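Local coordinates for protein Cj0977 (Campylobacter jejuni, PDB 3BNV) that is a sigma28-regulated virulence protein of unknown molecular function, not a part of the flagellum itself, built as a two-chain assembly of hot-dog folds, at residues I40-N45 against S81-F86; Y46-L51 against E107-A112; Y76-S81 against V123-H128. All blocks are in the same frame, centred on the assembly; numbering follows the deposited sequence.

Overall arrangement
Two of the three contacts, interactions 1 and 3, join helix 67-82 to the antiparallel sheet of a hot-dog fold; interaction 2 is made inside that sheet. Interactions 2 and 3 have centres about 5 Å apart, and interaction 1 lies about 10 Å from each, nearer the surface. Their segments alternate along the chain: 40-45 and 46-51 come first, then 76-81 and 81-86, then 107-112 and 123-128. Interaction 1 shares Ser-81 with interaction 3 and joins the helix end to the edge-strand turn. The strand pairing of interaction 2 forms part of the surface on which the helix of interaction 3 lies, since Ser-49 and Ala-110 both touch Val-77.

Interaction 1: residues I40-N45 against S81-F86; sequences IEIDKN and SINKEF
Asn-45, in the turn of the hairpin formed by strands 38-43 and 46-52, meets Ser-81 at the C-terminal end of the long helix of the hot-dog fold. The evidence is a backbone approach: Asn-45 CA lies 3.3 Å from Ser-81 O, and the CA atoms of Asn-45 and Ser-81 are 5.0 Å apart. A water bridges the same place. It accepts from Asn-45 N at 2.8 Å and donates to Ser-81 O at 3.3 Å, with a weak further bond to Asn-45 OD1. That carboxamide oxygen has a stronger partner in Arg-121.

A second touch lies further back along the edge strand, where Ile-42 CD1 comes within 3.8 Å of Asn-83 ND2, the two side chains crossing at about a right angle. At Asn-83 the chain turns out of the helix through a left-handed conformation (phi 56°). The side-chain amide of Asn-83 is gripped from both ends: OD1 accepts from Leu-26 N, while ND2 donates to Glu-24 O.

With 176 Å² buried in all, this is a small contact near the surface. Strand 38-43 carries a classic beta bulge at Ile-40 and Glu-41, both facing Lys-48 of strand 46-52. On the helix side, Ser-81 and Ile-82 rest on Ala-112 of strand 105-112.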
ATOM      1  N   ILE A  40      -4.445  -6.186 -16.717  1.00 32.33           N
ATOM      2  CA  ILE A  40      -4.346  -7.312 -17.639  1.00 32.36           C
ATOM      3  C   ILE A  40      -5.695  -7.468 -18.363  1.00 32.41           C
ATOM      4  O   ILE A  40      -5.804  -8.131 -19.387  1.00 32.37           O
ATOM      5  CB  ILE A  40      -3.995  -8.558 -16.756  1.00 32.29           C
ATOM      6  CG1 ILE A  40      -3.204  -9.598 -17.459  1.00 32.73           C
ATOM      7  CG2 ILE A  40      -5.209  -9.299 -16.274  1.00 32.56           C
ATOM      8  CD1 ILE A  40      -3.461 -10.930 -16.770  1.00 32.64           C
ATOM      9  N   GLU A  41      -6.718  -6.835 -17.802  1.00 32.54           N
ATOM     10  CA  GLU A  41      -8.045  -6.820 -18.386  1.00 32.98           C
ATOM     11  C   GLU A  41      -8.897  -5.754 -17.709  1.00 32.96           C
ATOM     12  O   GLU A  41      -8.789  -5.519 -16.492  1.00 32.92           O
ATOM     13  CB  GLU A  41      -8.703  -8.188 -18.269  1.00 32.91           C
ATOM     14  CG  GLU A  41     -10.168  -8.175 -18.567  1.00 33.45           C
ATOM     15  CD  GLU A  41     -10.745  -9.568 -18.750  1.00 35.52           C
ATOM     16  OE1 GLU A  41     -11.900  -9.638 -19.242  1.00 36.66           O
ATOM     17  OE2 GLU A  41     -10.056 -10.580 -18.421  1.00 35.16           O
ATOM     18  N   ILE A  42      -9.713  -5.072 -18.507  1.00 32.95           N
ATOM     19  CA  ILE A  42     -10.652  -4.107 -17.942  1.00 33.08           C
ATOM     20  C   ILE A  42     -11.945  -4.099 -18.707  1.00 32.99           C
ATOM     21  O   ILE A  42     -12.008  -4.547 -19.827  1.00 33.27           O
ATOM     22  CB  ILE A  42     -10.120  -2.667 -17.848  1.00 33.17           C
ATOM     23  CG1 ILE A  42     -10.240  -1.954 -19.179  1.00 33.23           C
ATOM     24  CG2 ILE A  42      -8.690  -2.636 -17.380  1.00 33.52           C
ATOM     25  CD1 ILE A  42      -9.925  -0.481 -19.028  1.00 34.63           C
ATOM     26  N   ASP A  43     -12.980  -3.603 -18.061  1.00 33.12           N
ATOM     27  CA  ASP A  43     -14.321  -3.571 -18.609  1.00 33.23           C
ATOM     28  C   ASP A  43     -15.095  -2.639 -17.687  1.00 33.06           C
ATOM     29  O   ASP A  43     -14.574  -2.168 -16.657  1.00 32.92           O
ATOM     30  CB  ASP A  43     -14.932  -4.980 -18.554  1.00 33.60           C
ATOM     31  CG  ASP A  43     -15.924  -5.273 -19.705  1.00 35.77           C
ATOM     32  OD1 ASP A  43     -16.248  -6.469 -19.889  1.00 37.55           O
ATOM     33  OD2 ASP A  43     -16.380  -4.345 -20.432  1.00 37.61           O
ATOM     34  N   LYS A  44     -16.345  -2.386 -18.034  1.00 32.94           N
ATOM     35  CA  LYS A  44     -17.211  -1.609 -17.166  1.00 33.20           C
ATOM     36  C   LYS A  44     -17.221  -2.201 -15.747  1.00 33.17           C
ATOM     37  O   LYS A  44     -17.595  -3.372 -15.564  1.00 32.93           O
ATOM     38  CB  LYS A  44     -18.626  -1.621 -17.733  1.00 32.98           C
ATOM     39  CG  LYS A  44     -19.609  -0.846 -16.911  1.00 33.79           C
ATOM     40  CD  LYS A  44     -19.231   0.608 -16.883  1.00 35.66           C
ATOM     41  CE  LYS A  44     -20.465   1.490 -16.807  1.00 37.52           C
ATOM     42  NZ  LYS A  44     -20.960   1.620 -15.409  1.00 37.83           N
ATOM     43  N   ASN A  45     -16.811  -1.413 -14.752  1.00 33.05           N
ATOM     44  CA  ASN A  45     -16.921  -1.849 -13.356  1.00 33.09           C
ATOM     45  C   ASN A  45     -16.048  -3.034 -13.021  1.00 33.28           C
ATOM     46  O   ASN A  45     -16.305  -3.744 -12.045  1.00 33.51           O
ATOM     47  CB  ASN A  45     -18.370  -2.193 -12.989  1.00 32.78           C
ATOM     48  CG  ASN A  45     -19.205  -0.952 -12.662  1.00 33.33           C
ATOM     49  OD1 ASN A  45     -18.673   0.083 -12.243  1.00 33.44           O
ATOM     50  ND2 ASN A  45     -20.512  -1.053 -12.854  1.00 32.00           N
ATOM     51  N   SER A  81     -10.756  -0.450 -12.213  1.00 32.36           N
ATOM     52  CA  SER A  81     -12.123  -0.932 -12.384  1.00 32.38           C
ATOM     53  C   SER A  81     -13.105   0.201 -12.631  1.00 32.57           C
ATOM     54  O   SER A  81     -14.175  -0.023 -13.153  1.00 32.99           O
ATOM     55  CB  SER A  81     -12.578  -1.710 -11.154  1.00 32.11           C
ATOM     56  OG  SER A  81     -12.797  -0.833 -10.067  1.00 31.72           O
ATOM     57  N   ILE A  82     -12.747   1.410 -12.212  1.00 32.60           N
ATOM     58  CA  ILE A  82     -13.561   2.595 -12.444  1.00 32.36           C
ATOM     59  C   ILE A  82     -13.043   3.355 -13.657  1.00 32.46           C
ATOM     60  O   ILE A  82     -13.808   3.905 -14.427  1.00 32.71           O
ATOM     61  CB  ILE A  82     -13.455   3.542 -11.243  1.00 32.68           C
ATOM     62  CG1 ILE A  82     -13.955   2.818 -10.000  1.00 32.06           C
ATOM     63  CG2 ILE A  82     -14.233   4.860 -11.513  1.00 31.92           C
ATOM     64  CD1 ILE A  82     -15.192   1.995 -10.288  1.00 32.10           C
ATOM     65  N   ASN A  83     -11.724   3.401 -13.801  1.00 32.40           N
ATOM     66  CA  ASN A  83     -11.072   3.992 -14.970  1.00 32.29           C
ATOM     67  C   ASN A  83     -11.440   5.443 -15.280  1.00 32.51           C
ATOM     68  O   ASN A  83     -11.738   5.790 -16.418  1.00 32.58           O
ATOM     69  CB  ASN A  83     -11.300   3.159 -16.237  1.00 31.99           C
ATOM     70  CG  ASN A  83     -10.284   3.482 -17.316  1.00 31.33           C
ATOM     71  OD1 ASN A  83      -9.207   3.985 -17.019  1.00 31.40           O
ATOM     72  ND2 ASN A  83     -10.610   3.187 -18.557  1.00 29.57           N
ATOM     73  N   LYS A  84     -11.409   6.288 -14.271  1.00 32.73           N
ATOM     74  CA  LYS A  84     -11.614   7.705 -14.480  1.00 32.87           C
ATOM     75  C   LYS A  84     -10.271   8.414 -14.495  1.00 32.89           C
ATOM     76  O   LYS A  84      -9.340   8.016 -13.801  1.00 33.34           O
ATOM     77  CB  LYS A  84     -12.481   8.277 -13.370  1.00 33.01           C
ATOM     78  CG  LYS A  84     -13.918   7.823 -13.441  1.00 33.37           C
ATOM     79  CD  LYS A  84     -14.744   8.713 -14.328  1.00 33.11           C
ATOM     80  CE  LYS A  84     -16.111   8.135 -14.589  1.00 33.77           C
ATOM     81  NZ  LYS A  84     -16.856   9.053 -15.495  1.00 35.45           N
ATOM     82  N   GLU A  85     -10.157   9.468 -15.287  1.00 32.82           N
ATOM     83  CA  GLU A  85      -8.882  10.139 -15.396  1.00 32.68           C
ATOM     84  C   GLU A  85      -8.465  10.762 -14.078  1.00 32.53           C
ATOM     85  O   GLU A  85      -7.301  10.759 -13.735  1.00 32.63           O
ATOM     86  CB  GLU A  85      -8.906  11.204 -16.479  1.00 32.94           C
ATOM     87  CG  GLU A  85      -7.571  11.897 -16.639  1.00 33.72           C
ATOM     88  CD  GLU A  85      -7.535  12.774 -17.841  1.00 36.22           C
ATOM     89  OE1 GLU A  85      -6.416  13.137 -18.280  1.00 37.49           O
ATOM     90  OE2 GLU A  85      -8.636  13.096 -18.347  1.00 36.99           O
ATOM     91  N   PHE A  86      -9.416  11.314 -13.343  1.00 32.50           N
ATOM     92  CA  PHE A  86      -9.108  11.973 -12.085  1.00 32.35           C
ATOM     93  C   PHE A  86      -9.802  11.284 -10.913  1.00 32.44           C
ATOM     94  O   PHE A  86     -10.963  11.540 -10.637  1.00 32.86           O
ATOM     95  CB  PHE A  86      -9.526  13.449 -12.128  1.00 31.89           C
ATOM     96  CG  PHE A  86      -8.999  14.208 -13.313  1.00 31.49           C
ATOM     97  CD1 PHE A  86      -9.879  14.789 -14.225  1.00 31.82           C
ATOM     98  CD2 PHE A  86      -7.632  14.382 -13.498  1.00 30.52           C
ATOM     99  CE1 PHE A  86      -9.410  15.513 -15.312  1.00 30.97           C
ATOM    100  CE2 PHE A  86      -7.150  15.094 -14.572  1.00 30.71           C
ATOM    101  CZ  PHE A  86      -8.037  15.664 -15.491  1.00 31.61           C
TER
HETATM  102  O   HOH W   1     -16.764   1.363 -14.643  1.00 27.09           O

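Interaction 2: residues Y46-L51 against E107-A112; sequences YAKSIL and ELEAHA
Leu-108 against Ser-49, and Tyr-46 against His-111, carry this pairing of neighbouring antiparallel strands in the hot-dog sheet; Leu-108, Tyr-46 and Ser-49 have the most surface buried by it. The axes of the two segments come within 4.7 Å of each other, with their directions at 161°. Two hydrogen-bonded pairs, Ala-47 with Ala-110 and Ser-49 with Leu-108, alternate with the non-hydrogen-bonded pairs Tyr-46 with His-111, Lys-48 with Glu-109 and Ile-50 with Glu-107. Each hydrogen-bonded pair makes both of its backbone bonds, for example Ser-49 N to Leu-108 O at 2.9 Å.

Leu-108 and Ser-49 project to the face that also carries Ala-47 and Ala-110, the side covered by helix 67-82. Ser-49 OG lies against the Leu-108 side chain, 3.4 Å from its CD1 and 3.6 Å from its CB. The same methyl, Leu-108 CD1, also comes loosely near Leu-51 CB, two residues beyond Ser-49 on the partner strand. Outside the strand pair, Leu-108 packs on Ala-73 and Ser-49 on Val-77, both of the helix.

Tyr-46 projects to the other face, with Lys-48, Glu-109 and His-111. Its ring runs beside the His-111 side chain, both pointing the same way. The ring planes are inclined at 56°, with centroids 5.2 Å apart, so the pair is neither stacked nor T-shaped. Lys-48 and Glu-109 also run side by side, their stems meeting at CG to CG, while Lys-48 NZ stays 4.1 Å from Glu-109 OE1, close enough for the opposite charges probably to attract, though not a salt bridge. At the rim of the phenol, His-111 CE1 lies 3.5 Å from Tyr-46 CD2, near the plane of the tyrosine ring.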
ATOM      1  N   TYR A  46     -15.014  -3.262 -13.820  1.00 33.27           N
ATOM      2  CA  TYR A  46     -14.252  -4.488 -13.692  1.00 33.11           C
ATOM      3  C   TYR A  46     -12.797  -4.310 -14.122  1.00 32.96           C
ATOM      4  O   TYR A  46     -12.505  -3.612 -15.099  1.00 32.82           O
ATOM      5  CB  TYR A  46     -14.909  -5.600 -14.513  1.00 33.30           C
ATOM      6  CG  TYR A  46     -14.053  -6.844 -14.574  1.00 34.51           C
ATOM      7  CD1 TYR A  46     -13.191  -7.079 -15.648  1.00 34.71           C
ATOM      8  CD2 TYR A  46     -14.076  -7.762 -13.537  1.00 34.53           C
ATOM      9  CE1 TYR A  46     -12.408  -8.208 -15.691  1.00 35.49           C
ATOM     10  CE2 TYR A  46     -13.290  -8.879 -13.563  1.00 35.09           C
ATOM     11  CZ  TYR A  46     -12.458  -9.109 -14.635  1.00 35.51           C
ATOM     12  OH  TYR A  46     -11.677 -10.253 -14.626  1.00 35.33           O
ATOM     13  N   ALA A  47     -11.888  -4.955 -13.395  1.00 32.63           N
ATOM     14  CA  ALA A  47     -10.484  -4.998 -13.800  1.00 32.51           C
ATOM     15  C   ALA A  47      -9.748  -6.207 -13.227  1.00 32.58           C
ATOM     16  O   ALA A  47     -10.072  -6.701 -12.142  1.00 32.63           O
ATOM     17  CB  ALA A  47      -9.778  -3.722 -13.410  1.00 32.30           C
ATOM     18  N   LYS A  48      -8.753  -6.679 -13.963  1.00 32.66           N
ATOM     19  CA  LYS A  48      -7.940  -7.820 -13.532  1.00 33.08           C
ATOM     20  C   LYS A  48      -6.466  -7.439 -13.597  1.00 32.96           C
ATOM     21  O   LYS A  48      -6.031  -6.814 -14.562  1.00 33.36           O
ATOM     22  CB  LYS A  48      -8.200  -9.008 -14.448  1.00 32.89           C
ATOM     23  CG  LYS A  48      -8.027 -10.371 -13.794  1.00 34.06           C
ATOM     24  CD  LYS A  48      -8.233 -11.524 -14.805  1.00 33.78           C
ATOM     25  CE  LYS A  48      -8.293 -12.909 -14.106  1.00 35.12           C
ATOM     26  NZ  LYS A  48      -9.094 -13.969 -14.862  1.00 34.43           N
ATOM     27  N   SER A  49      -5.691  -7.775 -12.576  1.00 32.78           N
ATOM     28  CA  SER A  49      -4.267  -7.413 -12.615  1.00 32.80           C
ATOM     29  C   SER A  49      -3.365  -8.510 -12.101  1.00 32.51           C
ATOM     30  O   SER A  49      -3.827  -9.490 -11.529  1.00 32.83           O
ATOM     31  CB  SER A  49      -4.009  -6.100 -11.875  1.00 33.01           C
ATOM     32  OG  SER A  49      -3.954  -6.291 -10.479  1.00 33.21           O
ATOM     33  N   ILE A  50      -2.077  -8.374 -12.341  1.00 32.18           N
ATOM     34  CA  ILE A  50      -1.163  -9.326 -11.761  1.00 32.34           C
ATOM     35  C   ILE A  50       0.034  -8.619 -11.172  1.00 32.02           C
ATOM     36  O   ILE A  50       0.502  -7.636 -11.716  1.00 32.33           O
ATOM     37  CB  ILE A  50      -0.757 -10.498 -12.719  1.00 32.46           C
ATOM     38  CG1 ILE A  50       0.397 -10.097 -13.591  1.00 33.12           C
ATOM     39  CG2 ILE A  50      -1.938 -11.097 -13.494  1.00 32.23           C
ATOM     40  CD1 ILE A  50       1.682 -10.538 -12.956  1.00 34.63           C
ATOM     41  N   LEU A  51       0.487  -9.105 -10.027  1.00 31.86           N
ATOM     42  CA  LEU A  51       1.663  -8.566  -9.372  1.00 31.86           C
ATOM     43  C   LEU A  51       2.696  -9.663  -9.304  1.00 32.02           C
ATOM     44  O   LEU A  51       2.470 -10.689  -8.661  1.00 31.97           O
ATOM     45  CB  LEU A  51       1.330  -8.105  -7.959  1.00 31.73           C
ATOM     46  CG  LEU A  51       2.442  -7.497  -7.109  1.00 32.33           C
ATOM     47  CD1 LEU A  51       2.738  -6.106  -7.600  1.00 33.71           C
ATOM     48  CD2 LEU A  51       2.071  -7.428  -5.627  1.00 31.92           C
ATOM     49  N   GLU A 107      -2.639 -12.735  -8.337  1.00 32.39           N
ATOM     50  CA  GLU A 107      -3.650 -12.457  -9.343  1.00 32.56           C
ATOM     51  C   GLU A 107      -4.833 -11.702  -8.688  1.00 32.38           C
ATOM     52  O   GLU A 107      -5.508 -12.232  -7.822  1.00 32.52           O
ATOM     53  CB  GLU A 107      -4.083 -13.772  -9.983  1.00 31.51           C
ATOM     54  CG  GLU A 107      -2.947 -14.476 -10.657  1.00 31.66           C
ATOM     55  CD  GLU A 107      -3.342 -15.806 -11.339  1.00 34.06           C
ATOM     56  OE1 GLU A 107      -2.786 -16.875 -10.902  1.00 31.69           O
ATOM     57  OE2 GLU A 107      -4.197 -15.758 -12.302  1.00 33.31           O
ATOM     58  N   LEU A 108      -5.059 -10.452  -9.082  1.00 32.31           N
ATOM     59  CA  LEU A 108      -6.125  -9.659  -8.473  1.00 32.17           C
ATOM     60  C   LEU A 108      -7.328  -9.461  -9.407  1.00 32.02           C
ATOM     61  O   LEU A 108      -7.166  -9.287 -10.604  1.00 31.94           O
ATOM     62  CB  LEU A 108      -5.581  -8.307  -8.004  1.00 31.63           C
ATOM     63  CG  LEU A 108      -4.320  -8.358  -7.138  1.00 32.53           C
ATOM     64  CD1 LEU A 108      -3.016  -8.422  -7.941  1.00 31.85           C
ATOM     65  CD2 LEU A 108      -4.256  -7.174  -6.191  1.00 33.26           C
ATOM     66  N   GLU A 109      -8.530  -9.514  -8.850  1.00 32.09           N
ATOM     67  CA  GLU A 109      -9.729  -9.121  -9.582  1.00 32.89           C
ATOM     68  C   GLU A 109     -10.471  -8.069  -8.788  1.00 32.78           C
ATOM     69  O   GLU A 109     -10.571  -8.170  -7.565  1.00 33.03           O
ATOM     70  CB  GLU A 109     -10.669 -10.290  -9.829  1.00 32.71           C
ATOM     71  CG  GLU A 109     -10.089 -11.343 -10.686  1.00 34.90           C
ATOM     72  CD  GLU A 109     -11.057 -12.475 -10.939  1.00 37.84           C
ATOM     73  OE1 GLU A 109     -10.589 -13.641 -11.005  1.00 40.14           O
ATOM     74  OE2 GLU A 109     -12.278 -12.213 -11.080  1.00 38.33           O
ATOM     75  N   ALA A 110     -11.002  -7.075  -9.486  1.00 32.65           N
ATOM     76  CA  ALA A 110     -11.747  -5.985  -8.843  1.00 32.52           C
ATOM     77  C   ALA A 110     -13.115  -5.817  -9.467  1.00 32.58           C
ATOM     78  O   ALA A 110     -13.244  -5.814 -10.689  1.00 32.86           O
ATOM     79  CB  ALA A 110     -10.957  -4.679  -8.954  1.00 32.51           C
ATOM     80  N   HIS A 111     -14.141  -5.678  -8.638  1.00 32.77           N
ATOM     81  CA  HIS A 111     -15.507  -5.488  -9.131  1.00 32.54           C
ATOM     82  C   HIS A 111     -16.103  -4.321  -8.384  1.00 32.87           C
ATOM     83  O   HIS A 111     -16.129  -4.324  -7.144  1.00 33.00           O
ATOM     84  CB  HIS A 111     -16.350  -6.708  -8.861  1.00 32.26           C
ATOM     85  CG  HIS A 111     -15.851  -7.953  -9.513  1.00 32.54           C
ATOM     86  ND1 HIS A 111     -16.336  -8.401 -10.724  1.00 32.88           N
ATOM     87  CD2 HIS A 111     -14.941  -8.869  -9.107  1.00 32.58           C
ATOM     88  CE1 HIS A 111     -15.726  -9.529 -11.050  1.00 33.48           C
ATOM     89  NE2 HIS A 111     -14.888  -9.844 -10.075  1.00 33.64           N
ATOM     90  N   ALA A 112     -16.541  -3.311  -9.136  1.00 32.86           N
ATOM     91  CA  ALA A 112     -17.108  -2.097  -8.571  1.00 32.87           C
ATOM     92  C   ALA A 112     -18.593  -2.291  -8.384  1.00 33.19           C
ATOM     93  O   ALA A 112     -19.262  -2.746  -9.284  1.00 33.19           O
ATOM     94  CB  ALA A 112     -16.856  -0.937  -9.500  1.00 32.62           C
TER

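Interaction 3: residues Y76-S81 against V123-H128; sequences YVAQAS and VKVVGH
Ala-78 is the small bump of the helix that fits between two valines of the strand. Its CB lies 3.8 Å from Val-123 CG1 and 4.1 Å from Val-125 CG2, so one methyl touches branches of residues two apart, which project from the same face of the strand. The fit is reciprocal: Val-123 CG1 enters a shallow hollow on the helix, walled by Ala-78 CA at 3.8 Å, by Ala-78 CB and, one turn on, by Ser-81 OG at 3.6 Å. The second branch, Val-123 CG2, also lies beside that hydroxyl. Ser-81 OG sits close to Ala-78 O of its own helix, at a spacing too short to be taken literally, so the exact geometry of that bond is doubtful.

In the hot-dog fold a long helix is wrapped by a curved antiparallel sheet, and here residues 76-81 lie over segment 123-128 with axes 8.7 Å apart at closest and directions at 137°. The small side chains of Ala-78 and Ser-81 are consistent with such a close approach.

Towards the other end of the contact, Val-77 CG1 meets Val-125 CG1 at 3.8 Å, and the two side chains pass each other, pointing opposite ways. Val-125 CG1, anti to its backbone N (chi1 -168°), is the branch facing Val-77, while CG2 is the one that meets Ala-78. Val-77 spreads further across the sheet, onto Leu-108 and Ala-110 of strand 105-112 and Ala-47 and Ser-49 of strand 46-52. Gln-79, whose CB points away from the strand, packs with Tyr-76 on Phe-66 of the second subunit.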
ATOM      1  N   TYR A  76      -4.306  -0.215  -7.114  1.00 32.18           N
ATOM      2  CA  TYR A  76      -4.224   0.035  -8.545  1.00 32.00           C
ATOM      3  C   TYR A  76      -5.398  -0.613  -9.301  1.00 31.86           C
ATOM      4  O   TYR A  76      -6.127   0.063 -10.018  1.00 32.33           O
ATOM      5  CB  TYR A  76      -2.846  -0.394  -9.029  1.00 31.75           C
ATOM      6  CG  TYR A  76      -2.492  -0.130 -10.463  1.00 31.39           C
ATOM      7  CD1 TYR A  76      -1.722  -1.028 -11.161  1.00 31.68           C
ATOM      8  CD2 TYR A  76      -2.879   1.017 -11.102  1.00 32.19           C
ATOM      9  CE1 TYR A  76      -1.363  -0.800 -12.474  1.00 32.51           C
ATOM     10  CE2 TYR A  76      -2.529   1.251 -12.435  1.00 31.65           C
ATOM     11  CZ  TYR A  76      -1.774   0.339 -13.110  1.00 31.29           C
ATOM     12  OH  TYR A  76      -1.408   0.549 -14.423  1.00 30.84           O
ATOM     13  N   VAL A  77      -5.611  -1.905  -9.132  1.00 31.71           N
ATOM     14  CA  VAL A  77      -6.702  -2.564  -9.849  1.00 31.64           C
ATOM     15  C   VAL A  77      -8.109  -2.034  -9.433  1.00 31.94           C
ATOM     16  O   VAL A  77      -9.024  -1.984 -10.248  1.00 32.06           O
ATOM     17  CB  VAL A  77      -6.614  -4.103  -9.790  1.00 30.82           C
ATOM     18  CG1 VAL A  77      -7.127  -4.633  -8.480  1.00 31.70           C
ATOM     19  CG2 VAL A  77      -7.414  -4.698 -10.870  1.00 30.78           C
ATOM     20  N   ALA A  78      -8.287  -1.615  -8.188  1.00 32.01           N
ATOM     21  CA  ALA A  78      -9.544  -0.943  -7.823  1.00 32.30           C
ATOM     22  C   ALA A  78      -9.774   0.291  -8.679  1.00 32.63           C
ATOM     23  O   ALA A  78     -10.857   0.495  -9.226  1.00 32.71           O
ATOM     24  CB  ALA A  78      -9.550  -0.526  -6.365  1.00 32.08           C
ATOM     25  N   GLN A  79      -8.765   1.146  -8.780  1.00 32.74           N
ATOM     26  CA  GLN A  79      -8.930   2.325  -9.601  1.00 32.87           C
ATOM     27  C   GLN A  79      -9.115   1.959 -11.054  1.00 32.76           C
ATOM     28  O   GLN A  79      -9.880   2.598 -11.744  1.00 33.22           O
ATOM     29  CB  GLN A  79      -7.770   3.292  -9.441  1.00 33.02           C
ATOM     30  CG  GLN A  79      -7.641   3.871  -8.045  1.00 34.31           C
ATOM     31  CD  GLN A  79      -6.842   5.140  -8.052  1.00 36.96           C
ATOM     32  OE1 GLN A  79      -7.298   6.150  -8.566  1.00 40.71           O
ATOM     33  NE2 GLN A  79      -5.638   5.100  -7.511  1.00 36.36           N
ATOM     34  N   ALA A  80      -8.455   0.907 -11.532  1.00 32.77           N
ATOM     35  CA  ALA A  80      -8.641   0.532 -12.926  1.00 32.39           C
ATOM     36  C   ALA A  80     -10.069   0.073 -13.220  1.00 32.46           C
ATOM     37  O   ALA A  80     -10.542   0.204 -14.342  1.00 32.71           O
ATOM     38  CB  ALA A  80      -7.674  -0.505 -13.316  1.00 32.76           C
ATOM     39  N   SER A  81     -10.756  -0.450 -12.213  1.00 32.36           N
ATOM     40  CA  SER A  81     -12.123  -0.932 -12.384  1.00 32.38           C
ATOM     41  C   SER A  81     -13.105   0.201 -12.631  1.00 32.57           C
ATOM     42  O   SER A  81     -14.175  -0.023 -13.153  1.00 32.99           O
ATOM     43  CB  SER A  81     -12.578  -1.710 -11.154  1.00 32.11           C
ATOM     44  OG  SER A  81     -12.797  -0.833 -10.067  1.00 31.72           O
ATOM     45  N   VAL A 123     -15.364  -0.692  -4.250  1.00 32.98           N
ATOM     46  CA  VAL A 123     -14.787  -1.711  -5.112  1.00 33.00           C
ATOM     47  C   VAL A 123     -14.324  -2.914  -4.303  1.00 32.95           C
ATOM     48  O   VAL A 123     -13.599  -2.778  -3.320  1.00 32.98           O
ATOM     49  CB  VAL A 123     -13.600  -1.131  -5.888  1.00 33.63           C
ATOM     50  CG1 VAL A 123     -12.939  -2.215  -6.768  1.00 33.68           C
ATOM     51  CG2 VAL A 123     -14.052   0.065  -6.718  1.00 32.82           C
ATOM     52  N   LYS A 124     -14.758  -4.095  -4.717  1.00 33.09           N
ATOM     53  CA  LYS A 124     -14.410  -5.326  -4.020  1.00 33.19           C
ATOM     54  C   LYS A 124     -13.184  -5.910  -4.741  1.00 33.04           C
ATOM     55  O   LYS A 124     -13.211  -6.120  -5.958  1.00 33.21           O
ATOM     56  CB  LYS A 124     -15.623  -6.263  -4.052  1.00 33.39           C
ATOM     57  CG  LYS A 124     -15.936  -6.949  -2.754  1.00 34.89           C
ATOM     58  CD  LYS A 124     -14.690  -7.739  -2.252  1.00 38.56           C
ATOM     59  CE  LYS A 124     -14.959  -8.543  -0.947  1.00 38.63           C
ATOM     60  NZ  LYS A 124     -14.658  -7.754   0.301  1.00 39.14           N
ATOM     61  N   VAL A 125     -12.088  -6.096  -4.014  1.00 32.58           N
ATOM     62  CA  VAL A 125     -10.873  -6.656  -4.595  1.00 32.70           C
ATOM     63  C   VAL A 125     -10.515  -7.985  -3.917  1.00 32.74           C
ATOM     64  O   VAL A 125     -10.661  -8.132  -2.699  1.00 32.83           O
ATOM     65  CB  VAL A 125      -9.671  -5.719  -4.423  1.00 33.16           C
ATOM     66  CG1 VAL A 125      -8.506  -6.182  -5.288  1.00 32.27           C
ATOM     67  CG2 VAL A 125     -10.050  -4.270  -4.753  1.00 34.06           C
ATOM     68  N   VAL A 126     -10.030  -8.934  -4.702  1.00 32.36           N
ATOM     69  CA  VAL A 126      -9.716 -10.253  -4.195  1.00 32.40           C
ATOM     70  C   VAL A 126      -8.382 -10.642  -4.818  1.00 32.46           C
ATOM     71  O   VAL A 126      -8.155 -10.352  -5.987  1.00 32.57           O
ATOM     72  CB  VAL A 126     -10.798 -11.257  -4.619  1.00 31.89           C
ATOM     73  CG1 VAL A 126     -10.374 -11.977  -5.849  1.00 31.76           C
ATOM     74  CG2 VAL A 126     -11.036 -12.244  -3.559  1.00 33.00           C
ATOM     75  N   GLY A 127      -7.482 -11.257  -4.044  1.00 32.41           N
ATOM     76  CA  GLY A 127      -6.172 -11.665  -4.577  1.00 32.16           C
ATOM     77  C   GLY A 127      -5.879 -13.155  -4.379  1.00 32.45           C
ATOM     78  O   GLY A 127      -6.154 -13.722  -3.318  1.00 32.91           O
ATOM     79  N   HIS A 128      -5.311 -13.794  -5.392  1.00 32.13           N
ATOM     80  CA  HIS A 128      -4.987 -15.200  -5.323  1.00 32.15           C
ATOM     81  C   HIS A 128      -3.518 -15.438  -5.641  1.00 32.45           C
ATOM     82  O   HIS A 128      -2.946 -14.745  -6.481  1.00 32.72           O
ATOM     83  CB  HIS A 128      -5.794 -15.983  -6.360  1.00 31.42           C
ATOM     84  CG  HIS A 128      -7.191 -16.282  -5.935  1.00 30.76           C
ATOM     85  ND1 HIS A 128      -8.254 -15.462  -6.245  1.00 29.05           N
ATOM     86  CD2 HIS A 128      -7.705 -17.308  -5.220  1.00 29.61           C
ATOM     87  CE1 HIS A 128      -9.365 -15.978  -5.750  1.00 27.25           C
ATOM     88  NE2 HIS A 128      -9.059 -17.095  -5.121  1.00 28.02           N
TER